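PDB 4IX8: tyrosine aminotransferase from Leishmania infantum, which probably catalyses the pyridoxal phosphate-dependent transfer of the amino group of tyrosine to 2-oxoglutarate. Local coordinates for residues A[75-80]-A[371-376]; A[194-199]-A[221-226]; A[251-256]-A[260-265]. All coordinates share one frame; numbering follows the deposited sequence.

Contact 1: A[75-80]-A[371-376]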
loop_
_atom_site.group_PDB
_atom_site.type_symbol
_atom_site.label_atom_id
_atom_site.label_comp_id
_atom_site.label_asym_id
_atom_site.label_seq_id
_atom_site.Cartn_x
_atom_site.Cartn_y
_atom_site.Cartn_z
ATOM N N GLY A 75 -9.816 -14.051 -7.773
ATOM C CA GLY A 75 -8.391 -14.369 -7.734
ATOM C C GLY A 75 -7.837 -14.411 -6.322
ATOM O O GLY A 75 -6.664 -14.116 -6.103
ATOM N N ASP A 76 -8.704 -14.718 -5.371
ATOM C CA ASP A 76 -8.358 -14.728 -3.953
ATOM C C ASP A 76 -8.437 -16.178 -3.390
ATOM O O ASP A 76 -9.473 -16.773 -3.362
ATOM C CB ASP A 76 -9.291 -13.767 -3.207
ATOM C CG ASP A 76 -8.975 -13.648 -1.733
ATOM O OD1 ASP A 76 -8.276 -14.527 -1.181
ATOM O OD2 ASP A 76 -9.455 -12.675 -1.116
ATOM N N PRO A 77 -7.304 -16.718 -2.928
ATOM C CA PRO A 77 -7.325 -18.116 -2.507
ATOM C C PRO A 77 -8.059 -18.351 -1.195
ATOM O O PRO A 77 -8.280 -19.497 -0.850
ATOM C CB PRO A 77 -5.837 -18.460 -2.368
ATOM C CG PRO A 77 -5.145 -17.107 -2.100
ATOM C CD PRO A 77 -5.948 -16.110 -2.881
ATOM N N THR A 78 -8.509 -17.300 -0.528
ATOM C CA THR A 78 -9.127 -17.462 0.775
ATOM C C THR A 78 -10.631 -17.671 0.659
ATOM O O THR A 78 -11.265 -17.910 1.658
ATOM C CB THR A 78 -8.910 -16.247 1.706
ATOM O OG1 THR A 78 -9.558 -15.105 1.146
ATOM C CG2 THR A 78 -7.437 -15.951 1.889
ATOM N N VAL A 79 -11.201 -17.615 -0.544
ATOM C CA VAL A 79 -12.664 -17.513 -0.673
ATOM C C VAL A 79 -13.501 -18.607 0.021
ATOM O O VAL A 79 -14.503 -18.294 0.655
ATOM C CB VAL A 79 -13.058 -17.487 -2.139
ATOM C CG1 VAL A 79 -14.565 -17.561 -2.306
ATOM C CG2 VAL A 79 -12.541 -16.198 -2.732
ATOM N N ASP A 80 -13.107 -19.873 -0.093
ATOM C CA ASP A 80 -13.944 -20.977 0.379
ATOM C C ASP A 80 -13.540 -21.578 1.719
ATOM O O ASP A 80 -14.357 -22.214 2.367
ATOM C CB ASP A 80 -13.963 -22.069 -0.680
ATOM C CG ASP A 80 -14.690 -21.630 -1.912
ATOM O OD1 ASP A 80 -15.917 -21.475 -1.799
ATOM O OD2 ASP A 80 -14.049 -21.353 -2.950
ATOM N N ALA A 371 0.746 -24.595 -13.131
ATOM C CA ALA A 371 1.067 -23.776 -11.964
ATOM C C ALA A 371 0.055 -22.667 -11.747
ATOM O O ALA A 371 -0.872 -22.482 -12.551
ATOM C CB ALA A 371 2.439 -23.169 -12.118
ATOM N N SER A 372 0.282 -21.905 -10.672
ATOM C CA SER A 372 -0.604 -20.817 -10.276
ATOM C C SER A 372 -2.005 -21.418 -10.066
ATOM O O SER A 372 -2.106 -22.616 -9.816
ATOM C CB SER A 372 -0.605 -19.708 -11.309
ATOM O OG SER A 372 -1.401 -18.631 -10.875
ATOM N N MET A 373 -3.056 -20.594 -10.151
ATOM C CA MET A 373 -4.444 -20.959 -9.748
ATOM C C MET A 373 -5.504 -20.749 -10.828
ATOM O O MET A 373 -6.704 -20.760 -10.541
ATOM C CB MET A 373 -4.887 -20.129 -8.533
ATOM C CG MET A 373 -4.094 -20.311 -7.251
ATOM S SD MET A 373 -4.216 -18.873 -6.135
ATOM C CE MET A 373 -5.848 -18.204 -6.468
ATOM N N PHE A 374 -5.067 -20.526 -12.057
ATOM C CA PHE A 374 -5.964 -20.073 -13.112
ATOM C C PHE A 374 -5.829 -20.887 -14.376
ATOM O O PHE A 374 -4.801 -21.501 -14.625
ATOM C CB PHE A 374 -5.681 -18.613 -13.451
ATOM C CG PHE A 374 -5.638 -17.699 -12.247
ATOM C CD1 PHE A 374 -6.810 -17.217 -11.684
ATOM C CD2 PHE A 374 -4.439 -17.346 -11.675
ATOM C CE1 PHE A 374 -6.767 -16.398 -10.600
ATOM C CE2 PHE A 374 -4.403 -16.506 -10.587
ATOM C CZ PHE A 374 -5.560 -16.033 -10.062
ATOM N N VAL A 375 -6.867 -20.854 -15.190
ATOM C CA VAL A 375 -6.796 -21.443 -16.494
ATOM C C VAL A 375 -7.342 -20.440 -17.499
ATOM O O VAL A 375 -8.167 -19.593 -17.148
ATOM C CB VAL A 375 -7.563 -22.788 -16.515
ATOM C CG1 VAL A 375 -9.071 -22.581 -16.458
ATOM C CG2 VAL A 375 -7.166 -23.586 -17.711
ATOM N N MET A 376 -6.809 -20.476 -18.718
ATOM C CA MET A 376 -7.304 -19.646 -19.801
ATOM C C MET A 376 -7.995 -20.519 -20.847
ATOM O O MET A 376 -7.373 -21.382 -21.475
ATOM C CB MET A 376 -6.168 -18.857 -20.433
ATOM C CG MET A 376 -5.750 -17.633 -19.650
ATOM S SD MET A 376 -6.980 -16.308 -19.655
ATOM C CE MET A 376 -6.418 -15.345 -21.058
#
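M373, just before strand 374-379, and F374, its first residue, meet the loop 75-80 through the end of one side chain and the rim of the other. The thioether of M373 does most of the work. Its CG stands beside the backbone N, anti to the carbonyl carbon (chi1 -62°), the next bond is extended, and a bend at chi3 of 31° turns the terminal methyl toward P77. M373 CE thus lies 4.1 Å from P77 CB, and SD of the same methionine is equally close to that carbon; the two side chains cross at about a right angle. The methyl also faces the carbonyl of G75, M373 CE standing 4.2 Å from G75 O, a loose van der Waals contact.

F374 presents an edge. G75 CA lies in the plane of the ring, 3.9 Å from F374 CE1, while a face of the same ring is covered from within its own segment by M373 CB, over the ring centre. The two neighbouring side chains therefore pack on each other before they reach the loop.

Beyond P77 the loop is shaped by D76. D76 OD1 accepts from T78 N at 2.9 Å and from T78 OG1 at 2.7 Å, both approaching from the same face, out of the carboxylate plane. The bond from T78 N to this side-chain oxygen closes an Asx turn, overlaid on a type I turn from D76 to V79. The other carboxylate oxygen, D76 OD2, bonds to the backbone N of Y105 of the second subunit.

With F374 also lying against N221 and Y252, this is apolar packing typical of the class I aminotransferase fold, where the loop between strand 70-71 and helix 87-99 meets the small-domain sheet near the cofactor and the dimer interface.

Contact 2: A[194-199]-A[221-226]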
loop_
_atom_site.group_PDB
_atom_site.type_symbol
_atom_site.label_atom_id
_atom_site.label_comp_id
_atom_site.label_asym_id
_atom_site.label_seq_id
_atom_site.Cartn_x
_atom_site.Cartn_y
_atom_site.Cartn_z
ATOM N N LYS A 194 2.318 -22.731 -27.839
ATOM C CA LYS A 194 3.671 -23.074 -27.467
ATOM C C LYS A 194 3.762 -22.808 -25.951
ATOM O O LYS A 194 4.667 -22.140 -25.461
ATOM C CB LYS A 194 4.718 -22.313 -28.317
ATOM N N SER A 195 2.750 -23.266 -25.228
ATOM C CA SER A 195 2.759 -23.282 -23.761
ATOM C C SER A 195 2.831 -21.887 -23.150
ATOM O O SER A 195 3.415 -21.671 -22.067
ATOM C CB SER A 195 3.921 -24.128 -23.242
ATOM O OG SER A 195 3.909 -25.425 -23.812
ATOM N N TRP A 196 2.165 -20.962 -23.821
ATOM C CA TRP A 196 2.032 -19.596 -23.350
ATOM C C TRP A 196 3.408 -18.961 -23.222
ATOM O O TRP A 196 3.626 -18.138 -22.358
ATOM C CB TRP A 196 1.270 -19.547 -22.028
ATOM C CG TRP A 196 -0.195 -19.770 -22.197
ATOM C CD1 TRP A 196 -0.933 -20.839 -21.726
ATOM C CD2 TRP A 196 -1.127 -18.907 -22.865
ATOM N NE1 TRP A 196 -2.253 -20.688 -22.076
ATOM C CE2 TRP A 196 -2.401 -19.521 -22.772
ATOM C CE3 TRP A 196 -1.008 -17.683 -23.554
ATOM C CZ2 TRP A 196 -3.539 -18.942 -23.302
ATOM C CZ3 TRP A 196 -2.149 -17.110 -24.095
ATOM C CH2 TRP A 196 -3.396 -17.740 -23.970
ATOM N N GLU A 197 4.326 -19.364 -24.106
ATOM C CA GLU A 197 5.649 -18.768 -24.144
ATOM C C GLU A 197 5.670 -17.377 -24.789
ATOM O O GLU A 197 4.787 -17.033 -25.585
ATOM C CB GLU A 197 6.618 -19.713 -24.846
ATOM C CG GLU A 197 6.954 -20.919 -23.970
ATOM C CD GLU A 197 7.981 -21.848 -24.600
ATOM O OE1 GLU A 197 8.328 -21.593 -25.769
ATOM O OE2 GLU A 197 8.414 -22.837 -23.940
ATOM N N CYS A 198 6.688 -16.604 -24.398
ATOM C CA CYS A 198 6.935 -15.245 -24.876
ATOM C C CYS A 198 7.358 -15.311 -26.312
ATOM O O CYS A 198 8.261 -16.056 -26.673
ATOM C CB CYS A 198 8.042 -14.542 -24.072
ATOM S SG CYS A 198 7.885 -14.467 -22.198
ATOM N N ASP A 199 6.713 -14.525 -27.147
ATOM C CA ASP A 199 7.168 -14.367 -28.507
ATOM C C ASP A 199 8.366 -13.379 -28.522
ATOM O O ASP A 199 8.185 -12.194 -28.743
ATOM C CB ASP A 199 6.022 -13.863 -29.366
ATOM C CG ASP A 199 6.349 -13.837 -30.841
ATOM O OD1 ASP A 199 7.534 -13.992 -31.205
ATOM O OD2 ASP A 199 5.399 -13.599 -31.618
ATOM N N ASN A 221 -0.233 -15.817 -13.879
ATOM C CA ASN A 221 -1.630 -15.415 -13.814
ATOM C C ASN A 221 -1.857 -14.498 -15.019
ATOM O O ASN A 221 -1.232 -13.459 -15.070
ATOM C CB ASN A 221 -1.912 -14.673 -12.485
ATOM C CG ASN A 221 -3.282 -14.028 -12.450
ATOM O OD1 ASN A 221 -4.102 -14.236 -13.361
ATOM N ND2 ASN A 221 -3.554 -13.255 -11.394
ATOM N N PRO A 222 -2.786 -14.818 -15.950
ATOM C CA PRO A 222 -3.869 -15.802 -15.900
ATOM C C PRO A 222 -3.629 -17.162 -16.558
ATOM O O PRO A 222 -4.579 -17.931 -16.487
ATOM C CB PRO A 222 -4.986 -15.087 -16.667
ATOM C CG PRO A 222 -4.239 -14.376 -17.755
ATOM C CD PRO A 222 -2.896 -14.005 -17.181
ATOM N N CYS A 223 -2.457 -17.476 -17.128
ATOM C CA CYS A 223 -2.353 -18.621 -18.085
ATOM C C CYS A 223 -2.078 -19.996 -17.432
ATOM O O CYS A 223 -2.302 -21.039 -18.043
ATOM C CB CYS A 223 -1.230 -18.347 -19.099
ATOM S SG CYS A 223 -1.449 -16.815 -20.006
ATOM N N GLY A 224 -1.550 -19.980 -16.205
ATOM C CA GLY A 224 -1.233 -21.200 -15.483
ATOM C C GLY A 224 0.058 -21.854 -15.947
ATOM O O GLY A 224 0.367 -22.996 -15.589
ATOM N N SER A 225 0.810 -21.141 -16.764
ATOM C CA SER A 225 2.026 -21.680 -17.345
ATOM C C SER A 225 3.155 -21.703 -16.346
ATOM O O SER A 225 3.208 -20.892 -15.414
ATOM C CB SER A 225 2.456 -20.853 -18.555
ATOM O OG SER A 225 2.627 -19.485 -18.172
ATOM N N ASN A 226 4.072 -22.628 -16.583
ATOM C CA ASN A 226 5.318 -22.717 -15.861
ATOM C C ASN A 226 6.430 -22.905 -16.844
ATOM O O ASN A 226 6.540 -23.964 -17.445
ATOM C CB ASN A 226 5.310 -23.864 -14.862
ATOM C CG ASN A 226 6.608 -23.981 -14.116
ATOM O OD1 ASN A 226 7.084 -23.005 -13.503
ATOM N ND2 ASN A 226 7.199 -25.168 -14.150
HETATM O O HOH W 1 5.622 -22.463 -20.305
HETATM O O HOH W 2 3.058 -17.370 -19.725
#
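S195 opens the contact with its backbone: the carbonyl oxygen S195 O lies 3.7 Å from S225 CB, and a water donates to the same oxygen at 2.9 Å. That water reaches on to N226 O, but only weakly. S195 and W196 are the two central residues of a type I' turn from K194 to E197, closed by a bond from E197 N to K194 O, and the tight reversal brings the indole out toward the 221-226 loop.

W196 carries the main interaction. With CG beside the backbone N and anti to the carbonyl carbon (chi1 -75°), one face of the indole is turned to C223, whose CB and SG spread over it. C223 CB sits 3.6 Å from the centroid of the W196 five-membered ring, close to its normal, as a CH-pi contact. The sulfur covers the other ring: C223 SG is 3.8 Å from the centroid of the W196 six-membered ring, 23° off the normal, a Cys sulfur-aromatic contact. Beside the indole, W196 CB packs against S225 CB at 3.9 Å. A second water spans the backbone and side chain here, donating to W196 O at 2.8 Å and bonding to S225 OG at 2.7 Å.

E197, whose CB points away from the loop, enters a short, weakly bonded edge strand, its backbone paired to D191 of strand 184-191. D199 ends the segment as N-cap of helix 200-204, its OD1 accepting from A202 N.

The ring of W196 also meets that of F416, at about 60° between planes. The arrangement joins a beta hairpin at the edge of the large-domain sheet to the loop with a cis peptide bond before P222, where N221 bonds to O3 of the pyridoxal phosphate-lysine at position 282, a feature of the aminotransferase cofactor site.

Contact 3: A[251-256]-A[260-265]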
loop_
_atom_site.group_PDB
_atom_site.type_symbol
_atom_site.label_atom_id
_atom_site.label_comp_id
_atom_site.label_asym_id
_atom_site.label_seq_id
_atom_site.Cartn_x
_atom_site.Cartn_y
_atom_site.Cartn_z
ATOM N N ILE A 251 5.610 -14.752 -7.831
ATOM C CA ILE A 251 4.806 -14.917 -6.633
ATOM C C ILE A 251 4.187 -16.303 -6.531
ATOM O O ILE A 251 3.831 -16.746 -5.438
ATOM C CB ILE A 251 3.710 -13.855 -6.566
ATOM C CG1 ILE A 251 3.185 -13.781 -5.127
ATOM C CG2 ILE A 251 2.620 -14.126 -7.630
ATOM C CD1 ILE A 251 1.990 -12.943 -4.978
ATOM N N TYR A 252 4.050 -16.999 -7.660
ATOM C CA TYR A 252 3.499 -18.367 -7.645
ATOM C C TYR A 252 4.600 -19.429 -7.616
ATOM O O TYR A 252 4.358 -20.590 -7.969
ATOM C CB TYR A 252 2.588 -18.608 -8.862
ATOM C CG TYR A 252 1.345 -17.762 -8.787
ATOM C CD1 TYR A 252 0.358 -18.042 -7.861
ATOM C CD2 TYR A 252 1.169 -16.678 -9.624
ATOM C CE1 TYR A 252 -0.763 -17.252 -7.765
ATOM C CE2 TYR A 252 0.061 -15.890 -9.533
ATOM C CZ TYR A 252 -0.914 -16.192 -8.607
ATOM O OH TYR A 252 -2.040 -15.415 -8.503
ATOM N N ALA A 253 5.798 -19.037 -7.174
ATOM C CA ALA A 253 6.968 -19.922 -7.148
ATOM C C ALA A 253 6.737 -21.283 -6.462
ATOM O O ALA A 253 7.286 -22.274 -6.913
ATOM C CB ALA A 253 8.142 -19.219 -6.442
ATOM N N GLU A 254 5.936 -21.320 -5.397
ATOM C CA GLU A 254 5.704 -22.531 -4.583
ATOM C C GLU A 254 4.526 -23.338 -5.093
ATOM O O GLU A 254 4.191 -24.392 -4.524
ATOM C CB GLU A 254 5.409 -22.152 -3.134
ATOM C CG GLU A 254 6.571 -21.503 -2.367
ATOM C CD GLU A 254 7.381 -22.501 -1.580
ATOM O OE1 GLU A 254 6.976 -23.676 -1.489
ATOM O OE2 GLU A 254 8.395 -22.095 -0.995
ATOM N N MET A 255 3.850 -22.802 -6.111
ATOM C CA MET A 255 2.580 -23.362 -6.574
ATOM C C MET A 255 2.662 -23.945 -7.983
ATOM O O MET A 255 1.816 -23.660 -8.833
ATOM C CB MET A 255 1.514 -22.305 -6.484
ATOM C CG MET A 255 1.034 -22.200 -5.061
ATOM S SD MET A 255 0.358 -20.560 -4.759
ATOM C CE MET A 255 -1.339 -20.887 -5.246
ATOM N N VAL A 256 3.744 -24.679 -8.240
ATOM C CA VAL A 256 3.862 -25.505 -9.433
ATOM C C VAL A 256 3.190 -26.845 -9.200
ATOM O O VAL A 256 3.362 -27.443 -8.132
ATOM C CB VAL A 256 5.323 -25.738 -9.808
ATOM C CG1 VAL A 256 5.431 -26.587 -11.106
ATOM C CG2 VAL A 256 6.032 -24.413 -9.970
ATOM N N GLY A 260 6.333 -30.491 -11.263
ATOM C CA GLY A 260 7.043 -29.566 -12.141
ATOM C C GLY A 260 8.227 -28.895 -11.460
ATOM O O GLY A 260 8.328 -28.890 -10.238
ATOM N N ILE A 261 9.147 -28.377 -12.264
ATOM C CA ILE A 261 10.304 -27.639 -11.768
ATOM C C ILE A 261 10.124 -26.158 -11.981
ATOM O O ILE A 261 9.889 -25.710 -13.088
ATOM C CB ILE A 261 11.597 -28.065 -12.469
ATOM C CG1 ILE A 261 11.866 -29.549 -12.225
ATOM C CG2 ILE A 261 12.801 -27.217 -11.985
ATOM C CD1 ILE A 261 12.781 -30.131 -13.296
ATOM N N PHE A 262 10.261 -25.394 -10.918
ATOM C CA PHE A 262 10.172 -23.967 -11.057
ATOM C C PHE A 262 11.574 -23.448 -11.308
ATOM O O PHE A 262 12.529 -23.854 -10.636
ATOM C CB PHE A 262 9.559 -23.316 -9.838
ATOM C CG PHE A 262 9.757 -21.818 -9.809
ATOM C CD1 PHE A 262 9.184 -21.014 -10.774
ATOM C CD2 PHE A 262 10.477 -21.218 -8.793
ATOM C CE1 PHE A 262 9.372 -19.639 -10.748
ATOM C CE2 PHE A 262 10.657 -19.849 -8.762
ATOM C CZ PHE A 262 10.102 -19.060 -9.723
ATOM N N THR A 263 11.699 -22.600 -12.317
ATOM C CA THR A 263 12.976 -21.962 -12.650
ATOM C C THR A 263 12.901 -20.469 -12.363
ATOM O O THR A 263 12.299 -19.706 -13.131
ATOM C CB THR A 263 13.352 -22.164 -14.156
ATOM O OG1 THR A 263 13.374 -23.562 -14.495
ATOM C CG2 THR A 263 14.713 -21.605 -14.442
ATOM N N SER A 264 13.571 -20.034 -11.295
ATOM C CA SER A 264 13.625 -18.613 -10.944
ATOM C C SER A 264 14.690 -17.904 -11.775
ATOM O O SER A 264 15.694 -18.503 -12.119
ATOM C CB SER A 264 13.928 -18.453 -9.445
ATOM O OG SER A 264 14.110 -17.077 -9.072
ATOM N N VAL A 265 14.480 -16.636 -12.117
ATOM C CA VAL A 265 15.492 -15.906 -12.883
ATOM C C VAL A 265 16.742 -15.766 -12.043
ATOM O O VAL A 265 17.813 -15.413 -12.542
ATOM C CB VAL A 265 14.989 -14.510 -13.379
ATOM C CG1 VAL A 265 13.830 -14.688 -14.315
ATOM C CG2 VAL A 265 14.614 -13.607 -12.227
#
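V256, F262 and A253 account for most of the buried surface, and F262 meets both of the others through carbon atoms. The two methyls of V256 divide the work. V256 CG1, placed anti to the backbone N (chi1 -178°), presses on the backbone of G260, with G260 CA 3.5 Å away. V256 CG2 instead touches F262 CB at 3.7 Å, the valine and phenylalanine side chains crossing at about a right angle.

The F262 ring is laid flat against A253. A253 CA stands 4.0 Å from the F262 ring centroid and 8° off its normal, a CH-pi contact over the centre of the face, while A253 CB reaches the rim at F262 CE2, 3.5 Å away. S264 N lies over the opposite face, nearer its rim, so the ring is held between two pieces of backbone.

A253 belongs to a type I turn running from Y252 to M255, closed by M255 N to Y252 O. Both segments lie in the long connection between strands 246-249 and 274-279 of the large-domain sheet. F125 meets F262 edge-to-face, and further along V265 packs on those two strands and on helix 229-242.

The three contacts adjoin one another beside the cofactor. F374 of contact 1 joins all three: F374 CE2 lies 3.3 Å from N221 CG of contact 2 and the same distance from Y252 OH of contact 3. N221 ND2 and Y252 OH both bond to O3 of the modified lysine at position 282, so F374 packs against both residues that bond to the cofactor's phenolic oxygen. Contacts 1 and 3 are also tied by a probable hydrogen bond from S372 N to M255 O (3.0 Å), and contacts 2 and 3 by one from N226 ND2 to I261 O (2.9 Å). Their centres lie about 13 to 16 Å apart.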